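Local coordinates for protein lysine/ornithine decarboxylase (Vibrio vulnificus, PDB 2PLJ) that catalyses the decarboxylation of both lysine and ornithine with the help of pyridoxal phosphate, releasing cadaverine and putrescine, at residues A[113-118]-A[141-146]; A[224-229]-A[275-280]; A[45-50]-A[341-346]. All blocks are in the same frame, centred on the assembly; numbering follows the deposited sequence.

Contact 1: A[113-118]-A[141-146]; sequences ELVASE and LAYGCN
In the beta/alpha-barrel of this decarboxylase, two consecutive outer helices, 109-117 and 134-143, are joined near their C-terminal ends where Y143 lies against V115 and A116. The contact is made by a single aromatic ring meeting two small aliphatic side chains. Y143 carries its ring with CG anti to the backbone N (chi1 164°), a setting that swings it out of helix 134-143 toward the neighbouring helix. A116 takes the inner part of the ring: its CB lies 3.7 Å from CD1 of Y143, with CE1 almost as near. V115 takes the far end, its CG2 methyl 3.8 Å from CZ of Y143, and the valine side chain crosses the tyrosine at about a right angle.

The polar end of the ring is not left in this apolar setting without a partner, since the Y143 hydroxyl hydrogen-bonds to the carbonyl oxygen of V120, just beyond helix 109-117. That bond ties the tip of the ring to the loop leading into strand 125-127, and T125 of that strand also touches the Y143 side chain. Helix 134-143 stops directly after the tyrosine: G144 has positive phi (125°), and the chain turns from there toward strand 147-150. At the hydroxyl end of the ring the CG2 methyl of V115 comes to 3.5 Å from OH of Y143.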
ATOM      1  N   GLU A 113      -1.198  12.796 -17.881  1.00 13.37           N
ATOM      2  CA  GLU A 113      -2.052  12.051 -18.818  1.00 15.31           C
ATOM      3  C   GLU A 113      -3.536  12.113 -18.408  1.00 14.73           C
ATOM      4  O   GLU A 113      -4.432  12.206 -19.286  1.00 14.82           O
ATOM      5  CB  GLU A 113      -1.523  10.624 -18.936  1.00 15.56           C
ATOM      6  CG  GLU A 113      -0.216  10.588 -19.751  1.00 17.58           C
ATOM      7  CD  GLU A 113       0.425   9.196 -19.887  1.00 20.82           C
ATOM      8  OE1 GLU A 113      -0.010   8.250 -19.200  1.00 29.53           O
ATOM      9  OE2 GLU A 113       1.388   9.086 -20.679  1.00 28.84           O
ATOM     10  N   LEU A 114      -3.781  12.038 -17.097  1.00 14.59           N
ATOM     11  CA  LEU A 114      -5.148  12.097 -16.573  1.00 14.94           C
ATOM     12  C   LEU A 114      -5.774  13.459 -16.929  1.00 14.95           C
ATOM     13  O   LEU A 114      -6.840  13.502 -17.552  1.00 15.49           O
ATOM     14  CB  LEU A 114      -5.193  11.840 -15.064  1.00 16.52           C
ATOM     15  CG  LEU A 114      -6.612  11.987 -14.482  1.00 18.02           C
ATOM     16  CD1 LEU A 114      -7.644  11.134 -15.196  1.00 25.10           C
ATOM     17  CD2 LEU A 114      -6.493  11.618 -13.001  1.00 21.85           C
ATOM     18  N   VAL A 115      -5.104  14.565 -16.575  1.00 14.47           N
ATOM     19  CA  VAL A 115      -5.706  15.886 -16.889  1.00 15.01           C
ATOM     20  C   VAL A 115      -5.850  16.107 -18.397  1.00 15.10           C
ATOM     21  O   VAL A 115      -6.853  16.706 -18.851  1.00 15.21           O
ATOM     22  CB  VAL A 115      -5.017  17.072 -16.159  1.00 15.14           C
ATOM     23  CG1 VAL A 115      -5.072  16.823 -14.632  1.00 14.20           C
ATOM     24  CG2 VAL A 115      -3.556  17.250 -16.632  1.00 16.09           C
ATOM     25  N   ALA A 116      -4.861  15.648 -19.175  1.00 14.57           N
ATOM     26  CA  ALA A 116      -4.916  15.769 -20.627  1.00 14.48           C
ATOM     27  C   ALA A 116      -6.177  15.048 -21.162  1.00 15.04           C
ATOM     28  O   ALA A 116      -6.902  15.603 -22.023  1.00 14.88           O
ATOM     29  CB  ALA A 116      -3.661  15.202 -21.237  1.00 14.64           C
ATOM     30  N   SER A 117      -6.449  13.846 -20.641  1.00 16.02           N
ATOM     31  CA  SER A 117      -7.595  13.052 -21.132  1.00 17.12           C
ATOM     32  C   SER A 117      -8.946  13.673 -20.768  1.00 16.93           C
ATOM     33  O   SER A 117      -9.962  13.359 -21.404  1.00 17.35           O
ATOM     34  CB  SER A 117      -7.546  11.610 -20.601  1.00 16.90           C
ATOM     35  OG  SER A 117      -7.781  11.571 -19.200  1.00 22.55           O
ATOM     36  N   GLU A 118      -8.972  14.508 -19.729  1.00 16.84           N
ATOM     37  CA  GLU A 118     -10.213  15.189 -19.296  1.00 17.84           C
ATOM     38  C   GLU A 118     -10.369  16.609 -19.851  1.00 18.74           C
ATOM     39  O   GLU A 118     -11.264  17.363 -19.437  1.00 19.73           O
ATOM     40  CB  GLU A 118     -10.366  15.147 -17.767  1.00 18.72           C
ATOM     41  CG  GLU A 118     -10.467  13.718 -17.226  1.00 18.74           C
ATOM     42  CD  GLU A 118     -11.620  12.895 -17.832  1.00 20.79           C
ATOM     43  OE1 GLU A 118     -12.669  13.464 -18.236  1.00 19.38           O
ATOM     44  OE2 GLU A 118     -11.472  11.661 -17.928  1.00 22.16           O
ATOM     45  N   LEU A 141       6.105  18.753 -20.786  1.00 14.30           N
ATOM     46  CA  LEU A 141       6.232  19.777 -21.833  1.00 15.44           C
ATOM     47  C   LEU A 141       5.403  19.434 -23.076  1.00 15.21           C
ATOM     48  O   LEU A 141       4.815  20.322 -23.691  1.00 16.25           O
ATOM     49  CB  LEU A 141       7.697  19.974 -22.214  1.00 15.32           C
ATOM     50  CG  LEU A 141       8.493  20.852 -21.219  1.00 16.55           C
ATOM     51  CD1 LEU A 141       9.954  20.854 -21.681  1.00 19.25           C
ATOM     52  CD2 LEU A 141       7.961  22.304 -21.172  1.00 18.28           C
ATOM     53  N   ALA A 142       5.352  18.147 -23.432  1.00 16.05           N
ATOM     54  CA  ALA A 142       4.583  17.704 -24.597  1.00 16.76           C
ATOM     55  C   ALA A 142       3.081  18.007 -24.453  1.00 16.33           C
ATOM     56  O   ALA A 142       2.434  18.402 -25.428  1.00 16.81           O
ATOM     57  CB  ALA A 142       4.804  16.207 -24.873  1.00 17.73           C
ATOM     58  N   TYR A 143       2.554  17.825 -23.241  1.00 15.09           N
ATOM     59  CA  TYR A 143       1.196  18.221 -22.903  1.00 14.48           C
ATOM     60  C   TYR A 143       1.040  19.738 -22.949  1.00 14.86           C
ATOM     61  O   TYR A 143       0.031  20.248 -23.411  1.00 14.61           O
ATOM     62  CB  TYR A 143       0.869  17.699 -21.509  1.00 14.54           C
ATOM     63  CG  TYR A 143      -0.322  18.308 -20.847  1.00 14.32           C
ATOM     64  CD1 TYR A 143      -1.601  18.257 -21.424  1.00 14.36           C
ATOM     65  CD2 TYR A 143      -0.180  18.922 -19.603  1.00 13.84           C
ATOM     66  CE1 TYR A 143      -2.701  18.822 -20.779  1.00 15.97           C
ATOM     67  CE2 TYR A 143      -1.257  19.480 -18.945  1.00 15.86           C
ATOM     68  CZ  TYR A 143      -2.515  19.435 -19.528  1.00 16.50           C
ATOM     69  OH  TYR A 143      -3.566  19.985 -18.838  1.00 16.18           O
ATOM     70  N   GLY A 144       2.067  20.440 -22.489  1.00 15.44           N
ATOM     71  CA  GLY A 144       2.118  21.913 -22.550  1.00 15.03           C
ATOM     72  C   GLY A 144       2.361  22.567 -21.189  1.00 15.89           C
ATOM     73  O   GLY A 144       2.505  23.810 -21.090  1.00 15.39           O
ATOM     74  N   CYS A 145       2.451  21.735 -20.160  1.00 15.47           N
ATOM     75  CA  CYS A 145       2.782  22.194 -18.822  1.00 16.29           C
ATOM     76  C   CYS A 145       4.234  22.658 -18.832  1.00 17.29           C
ATOM     77  O   CYS A 145       5.142  21.854 -19.122  1.00 17.86           O
ATOM     78  CB  CYS A 145       2.561  21.074 -17.792  1.00 16.59           C
ATOM     79  SG  CYS A 145       2.947  21.624 -16.120  1.00 19.19           S
ATOM     80  N   ASN A 146       4.448  23.924 -18.497  1.00 16.31           N
ATOM     81  CA  ASN A 146       5.788  24.521 -18.590  1.00 18.00           C
ATOM     82  C   ASN A 146       6.306  25.153 -17.291  1.00 17.57           C
ATOM     83  O   ASN A 146       7.312  25.883 -17.299  1.00 18.01           O
ATOM     84  CB  ASN A 146       5.841  25.532 -19.745  1.00 19.54           C
ATOM     85  CG  ASN A 146       4.786  26.623 -19.626  1.00 20.93           C
ATOM     86  OD1 ASN A 146       4.338  26.958 -18.535  1.00 23.03           O
ATOM     87  ND2 ASN A 146       4.382  27.186 -20.768  1.00 29.21           N
TER

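Contact 2: A[224-229]-A[275-280]; sequences KYVEAI and NEALSL
A277 sits at the middle of the contact between 224-229 and 275-280, its CB methyl directed at the facing helix and met by two branched side chains, V226 and I229. The isoleucine comes nearer, with its CG2 3.8 Å from CB of A277; V226 brings up CG1 at 4.0 Å from the same CB. Because alanine ends at CB, the backbones can come close, and the CA atoms of V226 and A277 are 5.7 Å apart. I229 also reaches past the methyl to the main chain, where its CG2 packs 3.7 Å from the carbonyl O of A277, a van der Waals contact.

The second branch of I229 serves the next residue along. Its CD1 meets CD2 of L278 at 3.8 Å, the two side chains crossing at about a right angle. The first torsion of I229 (chi1 -68°) puts CG2 anti to the backbone N, against A277, and leaves the CG1-CD1 arm as the nearer one to L278.

Farther out, P273 and I274, one turn earlier on helix 267-278, continue the apolar seam against V226 and I229, and H230 adds to the packing on A277. Y225 turns its ring away from the 275-280 segment; that ring meets the ring of F256, the two planes about 10° apart, and its hydroxyl enters a hydrogen bond with G254 O. Helices 223-241 and 267-278 are consecutive long helices of the chain, separated by strand 249-251 of the parallel barrel sheet, and their side-by-side packing outside that sheet is typical of the beta/alpha-barrel.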
ATOM      1  N   LYS A 224       2.880  28.183  10.690  1.00 17.72           N
ATOM      2  CA  LYS A 224       3.836  27.596   9.723  1.00 17.94           C
ATOM      3  C   LYS A 224       3.809  28.320   8.382  1.00 17.07           C
ATOM      4  O   LYS A 224       4.879  28.663   7.820  1.00 16.29           O
ATOM      5  CB  LYS A 224       3.594  26.098   9.521  1.00 18.40           C
ATOM      6  CG  LYS A 224       3.819  25.285  10.792  1.00 21.74           C
ATOM      7  CD  LYS A 224       3.897  23.811  10.481  1.00 25.00           C
ATOM      8  CE  LYS A 224       4.086  23.029  11.768  1.00 29.52           C
ATOM      9  NZ  LYS A 224       4.078  21.561  11.528  1.00 30.49           N
ATOM     10  N   TYR A 225       2.602  28.574   7.876  1.00 15.55           N
ATOM     11  CA  TYR A 225       2.443  29.338   6.634  1.00 16.25           C
ATOM     12  C   TYR A 225       2.962  30.762   6.761  1.00 15.57           C
ATOM     13  O   TYR A 225       3.680  31.270   5.879  1.00 14.43           O
ATOM     14  CB  TYR A 225       0.986  29.366   6.181  1.00 17.07           C
ATOM     15  CG  TYR A 225       0.436  27.996   5.808  1.00 17.18           C
ATOM     16  CD1 TYR A 225       0.479  27.527   4.486  1.00 16.66           C
ATOM     17  CD2 TYR A 225      -0.125  27.168   6.789  1.00 17.76           C
ATOM     18  CE1 TYR A 225      -0.036  26.236   4.125  1.00 17.65           C
ATOM     19  CE2 TYR A 225      -0.638  25.878   6.458  1.00 16.13           C
ATOM     20  CZ  TYR A 225      -0.608  25.440   5.134  1.00 16.75           C
ATOM     21  OH  TYR A 225      -1.103  24.207   4.841  1.00 19.50           O
ATOM     22  N   VAL A 226       2.569  31.416   7.847  1.00 14.75           N
ATOM     23  CA  VAL A 226       2.974  32.805   8.080  1.00 14.74           C
ATOM     24  C   VAL A 226       4.506  32.950   8.057  1.00 14.90           C
ATOM     25  O   VAL A 226       5.028  33.813   7.356  1.00 15.56           O
ATOM     26  CB  VAL A 226       2.397  33.319   9.423  1.00 14.46           C
ATOM     27  CG1 VAL A 226       2.872  34.739   9.707  1.00 14.71           C
ATOM     28  CG2 VAL A 226       0.856  33.244   9.384  1.00 14.29           C
ATOM     29  N   GLU A 227       5.214  32.105   8.807  1.00 15.71           N
ATOM     30  CA  GLU A 227       6.676  32.200   8.888  1.00 16.68           C
ATOM     31  C   GLU A 227       7.316  31.957   7.528  1.00 15.39           C
ATOM     32  O   GLU A 227       8.280  32.651   7.167  1.00 14.60           O
ATOM     33  CB  GLU A 227       7.272  31.221   9.905  1.00 17.10           C
ATOM     34  CG  GLU A 227       6.882  31.437  11.375  1.00 19.15           C
ATOM     35  CD  GLU A 227       7.765  30.632  12.340  1.00 22.13           C
ATOM     36  OE1 GLU A 227       8.252  29.537  11.947  1.00 30.05           O
ATOM     37  OE2 GLU A 227       7.961  31.081  13.490  1.00 27.65           O
ATOM     38  N   ALA A 228       6.788  30.970   6.796  1.00 15.11           N
ATOM     39  CA  ALA A 228       7.249  30.661   5.445  1.00 14.33           C
ATOM     40  C   ALA A 228       7.046  31.847   4.509  1.00 14.23           C
ATOM     41  O   ALA A 228       7.935  32.193   3.733  1.00 14.14           O
ATOM     42  CB  ALA A 228       6.541  29.393   4.895  1.00 14.59           C
ATOM     43  N   ILE A 229       5.882  32.477   4.597  1.00 14.04           N
ATOM     44  CA  ILE A 229       5.558  33.610   3.723  1.00 14.54           C
ATOM     45  C   ILE A 229       6.512  34.798   3.976  1.00 14.63           C
ATOM     46  O   ILE A 229       7.075  35.389   3.024  1.00 14.86           O
ATOM     47  CB  ILE A 229       4.074  34.016   3.854  1.00 14.28           C
ATOM     48  CG1 ILE A 229       3.168  32.898   3.271  1.00 14.50           C
ATOM     49  CG2 ILE A 229       3.816  35.360   3.151  1.00 15.41           C
ATOM     50  CD1 ILE A 229       1.697  32.972   3.703  1.00 16.09           C
ATOM     51  N   ASN A 275      -3.681  35.164   5.028  1.00 14.57           N
ATOM     52  CA  ASN A 275      -4.062  36.342   4.265  1.00 14.81           C
ATOM     53  C   ASN A 275      -3.314  37.606   4.701  1.00 14.43           C
ATOM     54  O   ASN A 275      -2.918  38.419   3.866  1.00 15.13           O
ATOM     55  CB  ASN A 275      -5.578  36.573   4.357  1.00 15.74           C
ATOM     56  CG  ASN A 275      -6.374  35.491   3.622  1.00 16.05           C
ATOM     57  OD1 ASN A 275      -7.508  35.160   4.007  1.00 19.37           O
ATOM     58  ND2 ASN A 275      -5.780  34.937   2.568  1.00 15.51           N
ATOM     59  N   GLU A 276      -3.122  37.752   6.007  1.00 14.56           N
ATOM     60  CA  GLU A 276      -2.399  38.913   6.540  1.00 16.04           C
ATOM     61  C   GLU A 276      -0.941  38.926   6.113  1.00 15.00           C
ATOM     62  O   GLU A 276      -0.428  39.970   5.709  1.00 15.34           O
ATOM     63  CB  GLU A 276      -2.504  38.940   8.054  1.00 16.42           C
ATOM     64  CG  GLU A 276      -3.908  39.164   8.551  1.00 21.66           C
ATOM     65  CD  GLU A 276      -4.010  39.035  10.067  1.00 27.38           C
ATOM     66  OE1 GLU A 276      -3.141  39.597  10.777  1.00 30.22           O
ATOM     67  OE2 GLU A 276      -4.954  38.352  10.535  1.00 32.29           O
ATOM     68  N   ALA A 277      -0.285  37.768   6.203  1.00 15.09           N
ATOM     69  CA  ALA A 277       1.118  37.643   5.778  1.00 14.87           C
ATOM     70  C   ALA A 277       1.272  37.927   4.276  1.00 14.85           C
ATOM     71  O   ALA A 277       2.201  38.610   3.848  1.00 15.52           O
ATOM     72  CB  ALA A 277       1.686  36.285   6.158  1.00 14.90           C
ATOM     73  N   LEU A 278       0.310  37.446   3.492  1.00 14.89           N
ATOM     74  CA  LEU A 278       0.338  37.627   2.048  1.00 15.30           C
ATOM     75  C   LEU A 278       0.208  39.077   1.645  1.00 15.28           C
ATOM     76  O   LEU A 278       0.798  39.513   0.640  1.00 15.73           O
ATOM     77  CB  LEU A 278      -0.802  36.812   1.405  1.00 14.16           C
ATOM     78  CG  LEU A 278      -0.617  35.288   1.434  1.00 16.27           C
ATOM     79  CD1 LEU A 278      -1.854  34.599   0.854  1.00 17.42           C
ATOM     80  CD2 LEU A 278       0.630  34.876   0.638  1.00 19.06           C
ATOM     81  N   SER A 279      -0.569  39.814   2.428  1.00 15.58           N
ATOM     82  CA  SER A 279      -0.811  41.242   2.199  1.00 16.05           C
ATOM     83  C   SER A 279       0.480  42.079   2.242  1.00 15.75           C
ATOM     84  O   SER A 279       0.524  43.218   1.739  1.00 16.43           O
ATOM     85  CB  SER A 279      -1.851  41.765   3.190  1.00 16.37           C
ATOM     86  OG  SER A 279      -1.250  42.181   4.403  1.00 17.06           O
ATOM     87  N   LEU A 280       1.529  41.536   2.856  1.00 15.85           N
ATOM     88  CA  LEU A 280       2.800  42.267   2.952  1.00 16.54           C
ATOM     89  C   LEU A 280       3.636  42.145   1.682  1.00 16.23           C
ATOM     90  O   LEU A 280       4.611  42.888   1.514  1.00 15.73           O
ATOM     91  CB  LEU A 280       3.604  41.831   4.175  1.00 17.06           C
ATOM     92  CG  LEU A 280       2.933  42.121   5.524  1.00 19.95           C
ATOM     93  CD1 LEU A 280       3.746  41.540   6.686  1.00 22.27           C
ATOM     94  CD2 LEU A 280       2.704  43.621   5.722  1.00 19.88           C
TER

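Contact 3: A[45-50]-A[341-346]; sequences LIEASV and TTIKQG
This is a small, largely apolar contact between a helix and the end of a strand, in the beta-barrel part of the enzyme, where helix 40-53 packs beside the chain leaving strand 340-342. I343, the first residue past the strand, directs its side chain at the helix and meets both I46 and E47. Its CD1 lies 3.8 Å from CG2 of I46, the two isoleucines running past each other in opposite directions. The same CD1 is 3.8 Å from CG of E47, and so sits over the gap between the I46 methyl and the E47 stem.

E47 begins beside the contact, but its chain, extended beyond CG (chi2 180°), brings one carboxylate oxygen, OE2, alongside the methyls of I343. I46 is the buried member, also touching L59 of strand 57-61, V303 of strand 300-312 and both L379 and I381 of strand 379-382, so the helix lies against several strands of the mixed sheet.

Behind I343 the loop is held by its own side chains. T342 OG1 donates to K344 O at 2.7 Å, lying in the carbonyl plane, while Q345 NE2 returns to T342 O at 3.0 Å with an N-H...O angle of 165°. The K344 ammonium is fixed by a salt bridge to D378. On the outer side of the contact, OE2 of E47 packs 3.6 Å from the CG2 methyl of I343.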
ATOM      1  N   LEU A  45     -29.438   5.377   0.737  1.00 26.51           N
ATOM      2  CA  LEU A  45     -28.475   5.494  -0.354  1.00 27.47           C
ATOM      3  C   LEU A  45     -27.383   4.452  -0.207  1.00 25.88           C
ATOM      4  O   LEU A  45     -27.091   3.733  -1.164  1.00 25.13           O
ATOM      5  CB  LEU A  45     -27.880   6.905  -0.413  1.00 28.13           C
ATOM      6  CG  LEU A  45     -26.989   7.300  -1.596  1.00 31.01           C
ATOM      7  CD1 LEU A  45     -27.504   6.760  -2.949  1.00 33.63           C
ATOM      8  CD2 LEU A  45     -26.904   8.826  -1.661  1.00 30.25           C
ATOM      9  N   ILE A  46     -26.827   4.342   0.998  1.00 24.78           N
ATOM     10  CA  ILE A  46     -25.789   3.339   1.275  1.00 24.17           C
ATOM     11  C   ILE A  46     -26.287   1.921   0.961  1.00 23.84           C
ATOM     12  O   ILE A  46     -25.668   1.191   0.186  1.00 23.71           O
ATOM     13  CB  ILE A  46     -25.220   3.445   2.723  1.00 23.76           C
ATOM     14  CG1 ILE A  46     -24.455   4.778   2.895  1.00 24.43           C
ATOM     15  CG2 ILE A  46     -24.316   2.248   3.041  1.00 24.77           C
ATOM     16  CD1 ILE A  46     -24.301   5.216   4.354  1.00 24.80           C
ATOM     17  N   GLU A  47     -27.432   1.541   1.542  1.00 23.74           N
ATOM     18  CA  GLU A  47     -28.009   0.220   1.293  1.00 23.16           C
ATOM     19  C   GLU A  47     -28.352  -0.047  -0.186  1.00 23.58           C
ATOM     20  O   GLU A  47     -28.040  -1.119  -0.704  1.00 23.29           O
ATOM     21  CB  GLU A  47     -29.226   0.016   2.188  1.00 23.00           C
ATOM     22  CG  GLU A  47     -28.837  -0.005   3.655  1.00 22.09           C
ATOM     23  CD  GLU A  47     -30.030  -0.197   4.574  1.00 22.13           C
ATOM     24  OE1 GLU A  47     -31.170   0.095   4.133  1.00 22.74           O
ATOM     25  OE2 GLU A  47     -29.818  -0.614   5.732  1.00 21.12           O
ATOM     26  N   ALA A  48     -28.974   0.923  -0.851  1.00 24.05           N
ATOM     27  CA  ALA A  48     -29.237   0.819  -2.294  1.00 24.61           C
ATOM     28  C   ALA A  48     -27.941   0.603  -3.103  1.00 24.61           C
ATOM     29  O   ALA A  48     -27.909  -0.214  -4.038  1.00 24.26           O
ATOM     30  CB  ALA A  48     -29.982   2.050  -2.796  1.00 24.57           C
ATOM     31  N   SER A  49     -26.880   1.321  -2.732  1.00 24.78           N
ATOM     32  CA  SER A  49     -25.597   1.208  -3.427  1.00 25.45           C
ATOM     33  C   SER A  49     -24.976  -0.179  -3.284  1.00 25.47           C
ATOM     34  O   SER A  49     -24.491  -0.751  -4.267  1.00 25.96           O
ATOM     35  CB  SER A  49     -24.628   2.288  -2.931  1.00 25.83           C
ATOM     36  OG  SER A  49     -25.090   3.562  -3.367  1.00 29.52           O
ATOM     37  N   VAL A  50     -25.015  -0.730  -2.065  1.00 24.38           N
ATOM     38  CA  VAL A  50     -24.508  -2.071  -1.824  1.00 24.42           C
ATOM     39  C   VAL A  50     -25.375  -3.090  -2.583  1.00 24.99           C
ATOM     40  O   VAL A  50     -24.848  -4.023  -3.184  1.00 25.16           O
ATOM     41  CB  VAL A  50     -24.431  -2.388  -0.321  1.00 24.57           C
ATOM     42  CG1 VAL A  50     -24.022  -3.836  -0.083  1.00 24.50           C
ATOM     43  CG2 VAL A  50     -23.421  -1.429   0.346  1.00 23.55           C
ATOM     44  N   THR A 341     -18.679   4.149  11.728  1.00 17.22           N
ATOM     45  CA  THR A 341     -20.001   3.901  12.273  1.00 17.51           C
ATOM     46  C   THR A 341     -20.602   2.657  11.625  1.00 18.21           C
ATOM     47  O   THR A 341     -19.976   2.020  10.753  1.00 18.46           O
ATOM     48  CB  THR A 341     -20.909   5.186  12.171  1.00 17.91           C
ATOM     49  OG1 THR A 341     -22.083   5.032  12.979  1.00 18.64           O
ATOM     50  CG2 THR A 341     -21.282   5.517  10.725  1.00 17.81           C
ATOM     51  N   THR A 342     -21.796   2.291  12.075  1.00 17.56           N
ATOM     52  CA  THR A 342     -22.513   1.166  11.496  1.00 17.79           C
ATOM     53  C   THR A 342     -23.921   1.641  11.216  1.00 18.28           C
ATOM     54  O   THR A 342     -24.388   2.597  11.843  1.00 18.43           O
ATOM     55  CB  THR A 342     -22.549  -0.032  12.484  1.00 17.88           C
ATOM     56  OG1 THR A 342     -23.053   0.415  13.752  1.00 17.65           O
ATOM     57  CG2 THR A 342     -21.148  -0.586  12.663  1.00 19.35           C
ATOM     58  N   ILE A 343     -24.585   1.004  10.257  1.00 18.25           N
ATOM     59  CA  ILE A 343     -26.001   1.303  10.017  1.00 19.21           C
ATOM     60  C   ILE A 343     -26.796   0.833  11.224  1.00 20.37           C
ATOM     61  O   ILE A 343     -27.608   1.595  11.761  1.00 20.02           O
ATOM     62  CB  ILE A 343     -26.514   0.722   8.678  1.00 18.64           C
ATOM     63  CG1 ILE A 343     -25.850   1.463   7.501  1.00 20.23           C
ATOM     64  CG2 ILE A 343     -28.070   0.816   8.590  1.00 19.05           C
ATOM     65  CD1 ILE A 343     -26.037   0.786   6.157  1.00 23.62           C
ATOM     66  N   LYS A 344     -26.511  -0.392  11.672  1.00 21.01           N
ATOM     67  CA  LYS A 344     -27.130  -0.947  12.891  1.00 22.41           C
ATOM     68  C   LYS A 344     -26.807  -0.085  14.101  1.00 22.92           C
ATOM     69  O   LYS A 344     -25.640   0.221  14.362  1.00 22.85           O
ATOM     70  CB  LYS A 344     -26.654  -2.374  13.139  1.00 22.61           C
ATOM     71  CG  LYS A 344     -27.243  -3.369  12.172  1.00 25.13           C
ATOM     72  CD  LYS A 344     -27.663  -4.647  12.872  1.00 27.34           C
ATOM     73  CE  LYS A 344     -28.414  -5.527  11.897  1.00 27.79           C
ATOM     74  NZ  LYS A 344     -28.009  -6.947  12.036  1.00 28.69           N
ATOM     75  N   GLN A 345     -27.853   0.325  14.815  1.00 23.96           N
ATOM     76  CA  GLN A 345     -27.714   1.194  15.983  1.00 24.97           C
ATOM     77  C   GLN A 345     -28.644   0.724  17.102  1.00 25.46           C
ATOM     78  O   GLN A 345     -29.685   0.119  16.839  1.00 25.68           O
ATOM     79  CB  GLN A 345     -28.034   2.649  15.609  1.00 25.05           C
ATOM     80  CG  GLN A 345     -27.000   3.324  14.691  1.00 26.82           C
ATOM     81  CD  GLN A 345     -25.699   3.648  15.411  1.00 29.14           C
ATOM     82  OE1 GLN A 345     -25.713   4.139  16.548  1.00 29.90           O
ATOM     83  NE2 GLN A 345     -24.567   3.382  14.755  1.00 28.37           N
ATOM     84  N   GLY A 346     -28.257   0.988  18.345  1.00 25.92           N
ATOM     85  CA  GLY A 346     -29.100   0.659  19.495  1.00 25.80           C
ATOM     86  C   GLY A 346     -28.864  -0.727  20.073  1.00 26.16           C
ATOM     87  O   GLY A 346     -28.276  -1.603  19.435  1.00 26.31           O
TER

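In the fold
Three contacts illustrate how a two-domain enzyme is assembled from local and distant pairings. Contacts 1 and 2 belong to the beta/alpha-barrel and follow one another along the chain: helices 109-117 and 134-143 first, then helices 223-241 and 267-278, their centres 31 Å apart. Contact 3 joins helix 40-53 to the end of strand 340-342 in the beta-barrel region; 290 residues separate its segments, and both other contacts fall inside the loop it closes. Its centre is 40 Å from contact 1 and 44 Å from contact 2. The beta-barrel region thus draws on both ends of the chain, with the whole beta/alpha-barrel inserted between them.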